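Side-chain contacts in NDP-rhamnosyltransferase (Saccharopolyspora spinosa, PDB 3TSA), which belongs to the glycosyltransferases of the two-domain GT-B fold and is also known as SpnG: residues Thr233-Ala236 / Pro237-Ala241; Thr246-Pro249 / Gly250-Ala253. One frame throughout, in Å; residues are numbered along the deposited sequence.

Contact 1. Residues Thr233-Ala236 / Pro237-Ala241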
ATOM      1  N   THR A 233       0.400 -20.266  20.870  1.00 18.15           N
ATOM      2  CA  THR A 233       1.186 -21.456  21.170  1.00 16.90           C
ATOM      3  C   THR A 233       2.192 -21.275  22.341  1.00 16.03           C
ATOM      4  O   THR A 233       2.573 -22.261  22.969  1.00 19.55           O
ATOM      5  CB  THR A 233       2.009 -21.918  19.943  1.00 17.78           C
ATOM      6  OG1 THR A 233       2.933 -20.890  19.540  1.00 15.17           O
ATOM      7  CG2 THR A 233       1.098 -22.357  18.746  1.00 17.23           C
ATOM      8  N   GLY A 234       2.648 -20.059  22.565  1.00 17.68           N
ATOM      9  CA  GLY A 234       3.833 -19.888  23.398  1.00 19.03           C
ATOM     10  C   GLY A 234       5.087 -20.230  22.601  1.00 19.02           C
ATOM     11  O   GLY A 234       5.006 -20.461  21.377  1.00 19.22           O
ATOM     12  N   PRO A 235       6.254 -20.298  23.279  1.00 20.02           N
ATOM     13  CA  PRO A 235       7.517 -20.432  22.554  1.00 17.97           C
ATOM     14  C   PRO A 235       7.723 -21.805  21.909  1.00 18.03           C
ATOM     15  O   PRO A 235       8.621 -21.955  21.044  1.00 16.71           O
ATOM     16  CB  PRO A 235       8.589 -20.199  23.608  1.00 19.83           C
ATOM     17  CG  PRO A 235       7.836 -19.880  24.898  1.00 22.70           C
ATOM     18  CD  PRO A 235       6.390 -19.928  24.709  1.00 22.82           C
ATOM     19  N   ALA A 236       6.988 -22.832  22.336  1.00 15.31           N
ATOM     20  CA  ALA A 236       7.396 -24.212  21.992  1.00 16.09           C
ATOM     21  C   ALA A 236       7.687 -24.493  20.514  1.00 14.40           C
ATOM     22  O   ALA A 236       8.737 -25.050  20.251  1.00 13.84           O
ATOM     23  CB  ALA A 236       6.422 -25.291  22.558  1.00 16.13           C
ATOM     24  N   PRO A 237       6.825 -24.088  19.559  1.00 16.53           N
ATOM     25  CA  PRO A 237       7.116 -24.423  18.137  1.00 14.57           C
ATOM     26  C   PRO A 237       8.368 -23.692  17.592  1.00 16.15           C
ATOM     27  O   PRO A 237       9.192 -24.301  16.875  1.00 16.18           O
ATOM     28  CB  PRO A 237       5.817 -24.095  17.409  1.00 13.23           C
ATOM     29  CG  PRO A 237       5.190 -23.065  18.237  1.00 16.70           C
ATOM     30  CD  PRO A 237       5.503 -23.442  19.687  1.00 16.55           C
ATOM     31  N   LEU A 238       8.615 -22.501  18.129  1.00 15.77           N
ATOM     32  CA  LEU A 238       9.798 -21.723  17.747  1.00 15.35           C
ATOM     33  C   LEU A 238      11.032 -22.384  18.340  1.00 15.96           C
ATOM     34  O   LEU A 238      12.028 -22.604  17.640  1.00 15.73           O
ATOM     35  CB  LEU A 238       9.693 -20.291  18.242  1.00 16.46           C
ATOM     36  CG  LEU A 238      10.767 -19.271  17.828  1.00 15.99           C
ATOM     37  CD1 LEU A 238      10.884 -19.119  16.282  1.00 17.78           C
ATOM     38  CD2 LEU A 238      10.534 -17.909  18.540  1.00 16.80           C
ATOM     39  N   LEU A 239      10.970 -22.742  19.617  1.00 14.64           N
ATOM     40  CA  LEU A 239      12.176 -23.311  20.242  1.00 15.42           C
ATOM     41  C   LEU A 239      12.475 -24.623  19.550  1.00 14.74           C
ATOM     42  O   LEU A 239      13.673 -24.966  19.323  1.00 15.82           O
ATOM     43  CB  LEU A 239      11.862 -23.571  21.730  1.00 15.63           C
ATOM     44  CG  LEU A 239      11.722 -22.279  22.541  1.00 21.84           C
ATOM     45  CD1 LEU A 239      11.256 -22.556  24.019  1.00 27.36           C
ATOM     46  CD2 LEU A 239      13.054 -21.473  22.459  1.00 26.70           C
ATOM     47  N   ARG A 240      11.406 -25.394  19.269  1.00 14.59           N
ATOM     48  CA  ARG A 240      11.585 -26.715  18.655  1.00 14.29           C
ATOM     49  C   ARG A 240      12.221 -26.574  17.307  1.00 14.37           C
ATOM     50  O   ARG A 240      13.127 -27.327  16.989  1.00 11.95           O
ATOM     51  CB  ARG A 240      10.271 -27.494  18.514  1.00 13.82           C
ATOM     52  CG  ARG A 240       9.788 -28.063  19.859  1.00 14.29           C
ATOM     53  CD  ARG A 240       8.274 -28.307  19.950  1.00 15.95           C
ATOM     54  NE  ARG A 240       7.913 -28.826  21.308  1.00 16.12           N
ATOM     55  CZ  ARG A 240       6.663 -28.901  21.793  1.00 14.42           C
ATOM     56  NH1 ARG A 240       5.637 -28.425  21.145  1.00 18.34           N
ATOM     57  NH2 ARG A 240       6.490 -29.361  23.035  1.00 20.66           N
ATOM     58  N   ALA A 241      11.778 -25.615  16.506  1.00 15.31           N
ATOM     59  CA  ALA A 241      12.354 -25.459  15.150  1.00 14.29           C
ATOM     60  C   ALA A 241      13.772 -24.952  15.184  1.00 15.12           C
ATOM     61  O   ALA A 241      14.590 -25.372  14.376  1.00 15.57           O
ATOM     62  CB  ALA A 241      11.470 -24.453  14.294  1.00 14.96           C
TER
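R240 lays one face of its guanidinium over the methyl of A236, with NH1 3.5 Å from A236 CB and the methyl offset toward the rim of the flat group. Chi1 (-75°) places CG beside the backbone N and sends the extended chain back toward the helix start, alongside the A236 carbonyl, where R240 CG lies 3.2 Å from A236 O. A methyl suits this place because it is small enough to let the flat group lie against it. Farther out, the guanidinium has a long, weak ion pair with E337, and R240 also packs on F346 of helix 343-354.

One turn apart, P235 CB touches L239 CD1 at 3.6 Å, a purely apolar pairing. P235 O accepts a hydrogen bond from L239 N at 2.9 Å and also takes a weak one from L238 N; A236 O accepts one from R240 N at 2.9 Å. These bonds start helix 236-246. P237 sits in its first turn, where a residue without an N-H costs no helical hydrogen bond and a rigid ring favours helical phi.

The ring of P237 also meets the end of the preceding helix, for T233 OG1 comes to 3.4 Å from P237 CG. That hydroxyl is hydrogen-bonded to V229 O, with G234 O a second acceptor within reach, although it faces a hydrocarbon ring. Between the helices, G234 takes positive phi (77°), where a side chain would run into the carbonyl O of T233 and the CD of P235. The chemistry is thus a divided one: backbone carbonyls bond the first turn and the prolines probably favour its start, while apolar touches and the R240-A236 packing lie along its outside.

Contact 2. Residues Thr246-Pro249 / Gly250-Ala253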
ATOM      1  N   THR A 246      19.280 -25.625  13.985  1.00 20.29           N
ATOM      2  CA  THR A 246      20.660 -25.130  14.201  1.00 21.72           C
ATOM      3  C   THR A 246      21.630 -26.260  14.554  1.00 23.58           C
ATOM      4  O   THR A 246      22.852 -26.103  14.428  1.00 24.37           O
ATOM      5  CB  THR A 246      20.724 -24.024  15.270  1.00 21.12           C
ATOM      6  OG1 THR A 246      20.172 -24.490  16.523  1.00 20.29           O
ATOM      7  CG2 THR A 246      19.971 -22.765  14.790  1.00 18.51           C
ATOM      8  N   GLU A 247      21.100 -27.369  15.043  1.00 23.28           N
ATOM      9  CA  GLU A 247      21.921 -28.502  15.351  1.00 25.01           C
ATOM     10  C   GLU A 247      22.357 -29.300  14.146  1.00 25.41           C
ATOM     11  O   GLU A 247      23.239 -30.117  14.238  1.00 27.13           O
ATOM     12  CB  GLU A 247      21.134 -29.413  16.265  1.00 26.23           C
ATOM     13  CG  GLU A 247      21.117 -28.863  17.671  1.00 30.40           C
ATOM     14  CD  GLU A 247      20.523 -29.878  18.651  1.00 38.46           C
ATOM     15  OE1 GLU A 247      19.983 -29.385  19.663  1.00 39.66           O
ATOM     16  OE2 GLU A 247      20.590 -31.130  18.384  1.00 39.45           O
ATOM     17  N   LEU A 248      21.720 -29.084  12.997  1.00 23.37           N
ATOM     18  CA  LEU A 248      21.976 -29.872  11.836  1.00 25.03           C
ATOM     19  C   LEU A 248      23.211 -29.357  11.132  1.00 25.70           C
ATOM     20  O   LEU A 248      23.376 -28.122  11.018  1.00 21.10           O
ATOM     21  CB  LEU A 248      20.741 -29.839  10.919  1.00 23.04           C
ATOM     22  CG  LEU A 248      20.767 -30.928   9.845  1.00 27.36           C
ATOM     23  CD1 LEU A 248      20.748 -32.315  10.400  1.00 25.89           C
ATOM     24  CD2 LEU A 248      19.723 -30.739   8.788  1.00 24.10           C
ATOM     25  N   PRO A 249      24.116 -30.316  10.693  1.00 28.27           N
ATOM     26  CA  PRO A 249      25.358 -29.923  10.056  1.00 28.09           C
ATOM     27  C   PRO A 249      24.980 -29.184   8.807  1.00 26.34           C
ATOM     28  O   PRO A 249      24.068 -29.643   8.057  1.00 30.16           O
ATOM     29  CB  PRO A 249      26.025 -31.266   9.633  1.00 28.82           C
ATOM     30  CG  PRO A 249      25.366 -32.361  10.441  1.00 29.71           C
ATOM     31  CD  PRO A 249      23.999 -31.802  10.862  1.00 29.48           C
ATOM     32  N   GLY A 250      25.609 -28.048   8.596  1.00 22.21           N
ATOM     33  CA  GLY A 250      25.455 -27.383   7.323  1.00 19.97           C
ATOM     34  C   GLY A 250      24.544 -26.162   7.400  1.00 17.25           C
ATOM     35  O   GLY A 250      24.686 -25.270   6.588  1.00 16.54           O
ATOM     36  N   VAL A 251      23.660 -26.111   8.398  1.00 14.72           N
ATOM     37  CA  VAL A 251      22.506 -25.197   8.341  1.00 15.08           C
ATOM     38  C   VAL A 251      22.809 -23.819   8.878  1.00 16.60           C
ATOM     39  O   VAL A 251      23.548 -23.670   9.895  1.00 16.85           O
ATOM     40  CB  VAL A 251      21.217 -25.801   9.094  1.00 15.32           C
ATOM     41  CG1 VAL A 251      20.148 -24.687   9.353  1.00 14.94           C
ATOM     42  CG2 VAL A 251      20.664 -26.992   8.351  1.00 14.12           C
ATOM     43  N   GLU A 252      22.317 -22.799   8.172  1.00 16.60           N
ATOM     44  CA  GLU A 252      22.224 -21.463   8.683  1.00 18.30           C
ATOM     45  C   GLU A 252      20.726 -21.184   8.863  1.00 18.02           C
ATOM     46  O   GLU A 252      20.032 -21.206   7.910  1.00 17.27           O
ATOM     47  CB  GLU A 252      22.739 -20.500   7.592  1.00 20.55           C
ATOM     48  CG  GLU A 252      22.680 -19.102   8.066  1.00 24.89           C
ATOM     49  CD  GLU A 252      23.344 -18.167   7.075  1.00 35.64           C
ATOM     50  OE1 GLU A 252      24.611 -18.318   6.885  1.00 31.57           O
ATOM     51  OE2 GLU A 252      22.603 -17.316   6.511  1.00 32.00           O
ATOM     52  N   ALA A 253      20.297 -20.855  10.069  1.00 18.48           N
ATOM     53  CA  ALA A 253      18.860 -20.592  10.392  1.00 19.38           C
ATOM     54  C   ALA A 253      18.552 -19.112  10.290  1.00 19.42           C
ATOM     55  O   ALA A 253      19.255 -18.308  10.896  1.00 20.82           O
ATOM     56  CB  ALA A 253      18.548 -21.117  11.814  1.00 19.86           C
TER
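L248 and V251 meet through their aliphatic branches: V251 CG2 packs 3.8 Å from L248 CB, and L248 CD2 also approaches this methyl. V251 CG2 lies beside its own backbone N, with CG1 anti to that nitrogen (chi1 165°), which turns CG2 to the leucine. A second apolar touch joins T246 CG2 to A253 CB at 3.7 Å, where alanine's small side chain probably allows the helix end to lie close to the strand.

The backbone that brings these groups together is a type II beta turn from L248 to V251, closed by a weak hydrogen bond from V251 N to L248 O, 3.3 Å long. P249 supplies the restricted phi (-62°) of the second position, and G250 the positive phi (105°) of its third. Around this turn, L248 rests on T347, I350 and A351 of helix 343-354, and V251 on L354. T246 OG1 is hydrogen-bonded to V242 O, while N271 ND2 is hydrogen-bonded to both T246 O and V251 O, tying the helix end to the strand. With its closing bond weak, the reversal probably owes much to the Pro-Gly backbone preferences, the apolar packing and this asparagine bridge.

How the contacts relate
Contacts 1 and 2 sit at the two ends of helix 236-246: residues 233-241 lead out of helix 227-233 into it, and residues 246-253 lead from its last residue into strand 251-256. Their centres are about 17 Å apart, and their nearest atoms, about 5 Å apart, do not touch. Helix 236-246, after helix 227-233, is the second helix of the connection between strands 219-224 and 251-256, parallel neighbours in the six-stranded sheet, so the contacts mark its start and finish. Helix 343-354 is a shared neighbour, taking R240 and A241 on F346 and, farther along, L248 and V251. Both contacts are thus structural elements of one of the protein's two parallel-sheet domains.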